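Local coordinates for protein ACDH-11, isoform b (Caenorhabditis elegans, PDB 4Y9J), which is a flavoprotein of the acyl-CoA dehydrogenase family that holds flavin-adenine dinucleotide and assembles from four chains, at residues 23-27 with 58-62. Coordinates in Å, arbitrary orientation, origin at the centre of the assembly. Residues are numbered along the deposited sequence.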
loop_
_atom_site.group_PDB
_atom_site.type_symbol
_atom_site.label_atom_id
_atom_site.label_comp_id
_atom_site.label_asym_id
_atom_site.label_seq_id
_atom_site.Cartn_x
_atom_site.Cartn_y
_atom_site.Cartn_z
ATOM N N THR B 23 -2.787 11.159 28.260
ATOM C CA THR B 23 -2.591 12.556 27.894
ATOM C C THR B 23 -1.113 12.942 28.028
ATOM O O THR B 23 -0.509 12.653 29.057
ATOM C CB THR B 23 -3.381 13.473 28.837
ATOM O OG1 THR B 23 -4.761 13.137 28.780
ATOM C CG2 THR B 23 -3.218 14.995 28.493
ATOM N N LEU B 24 -0.583 13.627 27.008
ATOM C CA LEU B 24 0.755 14.179 27.028
ATOM C C LEU B 24 0.671 15.558 27.601
ATOM O O LEU B 24 0.015 16.535 27.037
ATOM C CB LEU B 24 1.379 14.235 25.636
ATOM C CG LEU B 24 2.765 14.852 25.579
ATOM C CD1 LEU B 24 3.705 13.987 26.373
ATOM C CD2 LEU B 24 3.256 15.069 24.150
ATOM N N HIS B 25 1.314 15.688 28.735
ATOM C CA HIS B 25 1.340 16.986 29.390
ATOM C C HIS B 25 2.599 17.744 28.975
ATOM O O HIS B 25 3.530 17.140 28.492
ATOM C CB HIS B 25 1.333 16.790 30.904
ATOM C CG HIS B 25 0.171 15.994 31.410
ATOM N ND1 HIS B 25 -1.112 16.506 31.463
ATOM C CD2 HIS B 25 0.103 14.752 31.942
ATOM C CE1 HIS B 25 -1.921 15.589 31.982
ATOM N NE2 HIS B 25 -1.210 14.519 32.266
ATOM N N ASN B 26 2.607 19.075 29.171
ATOM C CA ASN B 26 3.789 19.918 28.890
ATOM C C ASN B 26 5.007 19.226 29.481
ATOM O O ASN B 26 5.061 19.084 30.715
ATOM C CB ASN B 26 3.602 21.295 29.544
ATOM C CG ASN B 26 4.789 22.240 29.292
ATOM O OD1 ASN B 26 5.935 21.872 29.497
ATOM N ND2 ASN B 26 4.502 23.437 28.869
ATOM N N PRO B 27 5.974 18.773 28.641
ATOM C CA PRO B 27 7.041 17.948 29.153
ATOM C C PRO B 27 8.097 18.680 29.995
ATOM O O PRO B 27 8.888 18.033 30.642
ATOM C CB PRO B 27 7.630 17.330 27.903
ATOM C CG PRO B 27 7.366 18.309 26.840
ATOM C CD PRO B 27 6.017 18.784 27.170
ATOM N N GLY B 58 7.583 23.526 25.544
ATOM C CA GLY B 58 6.743 22.445 25.991
ATOM C C GLY B 58 5.295 22.544 25.574
ATOM O O GLY B 58 4.697 21.509 25.279
ATOM N N ASP B 59 4.731 23.747 25.545
ATOM C CA ASP B 59 3.380 23.922 25.048
ATOM C C ASP B 59 3.322 23.791 23.532
ATOM O O ASP B 59 2.303 23.343 22.956
ATOM C CB ASP B 59 2.789 25.244 25.418
ATOM C CG ASP B 59 2.515 25.393 26.910
ATOM O OD1 ASP B 59 2.291 24.402 27.662
ATOM O OD2 ASP B 59 2.473 26.563 27.336
ATOM N N ARG B 60 4.411 24.152 22.881
ATOM C CA ARG B 60 4.496 23.918 21.450
ATOM C C ARG B 60 4.572 22.441 21.124
ATOM O O ARG B 60 4.064 21.994 20.079
ATOM C CB ARG B 60 5.662 24.640 20.857
ATOM C CG ARG B 60 5.565 24.738 19.349
ATOM C CD ARG B 60 6.717 25.467 18.662
ATOM N NE ARG B 60 6.328 25.767 17.278
ATOM C CZ ARG B 60 6.917 26.615 16.454
ATOM N NH1 ARG B 60 8.036 27.253 16.741
ATOM N NH2 ARG B 60 6.393 26.780 15.274
ATOM N N ILE B 61 5.234 21.661 21.980
ATOM C CA ILE B 61 5.310 20.229 21.810
ATOM C C ILE B 61 3.882 19.641 21.857
ATOM O O ILE B 61 3.529 18.841 20.993
ATOM C CB ILE B 61 6.181 19.534 22.882
ATOM C CG1 ILE B 61 7.650 19.988 22.899
ATOM C CG2 ILE B 61 6.103 18.034 22.812
ATOM C CD1 ILE B 61 8.417 19.672 21.694
ATOM N N THR B 62 3.092 19.991 22.868
ATOM C CA THR B 62 1.801 19.376 23.043
ATOM C C THR B 62 0.798 19.893 21.987
ATOM O O THR B 62 0.037 19.111 21.430
ATOM C CB THR B 62 1.201 19.587 24.445
ATOM O OG1 THR B 62 1.058 20.987 24.722
ATOM C CG2 THR B 62 2.056 18.854 25.532
#
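Helix 44-74 turns one face to the extended loop 23-27, which runs from strand 9-14 toward helix 34-41. Gly58 is the point of closest backbone approach: its CA lies 4.8 Å from the CA of Asn26. A side chain here would point at the loop, and an ideal CB would fall 2.2 Å from Asn26 OD1, so the residue type lets Asn26 lie against bare backbone. The carbonyl O of Gly58 meets Pro27 CD at 3.6 Å while accepting the helical hydrogen bond from Thr62 N. Asp59 starts out away from the loop, but its carboxylate bends back, and OD1 accepts a 2.7 Å hydrogen bond from Asn26 ND2. The amide suits its place because it works in both directions: ND2 also donates to the carbonyl of Ser55 one turn earlier, and OD1 accepts from the backbone N of Tyr28 and Lys29, holding the loop as it turns. Arg60 faces the other way, to salt bridges with Glu64, Glu107 and Glu108. Ile61 returns to the interface, its CG2 packing 4.3 Å from Leu24 CD2 and 4.2 Å from Pro27 CG. The methyl of Thr62 packs on the Leu24 side chain (CG2 to Leu24 CG 4.1 Å) and touches the loop backbone, 3.4 Å from Leu24 O. Behind the loop, His25 hydrogen-bonds Asp336 and meets Phe591 of a neighbouring subunit, ring planes nearly perpendicular. Within this AidB-like N-terminal domain, bare Gly58 thus permits close approach, apolar groups fill in beside it, and the two Asn26 ND2 hydrogen bonds give the loop a defined position along the helix.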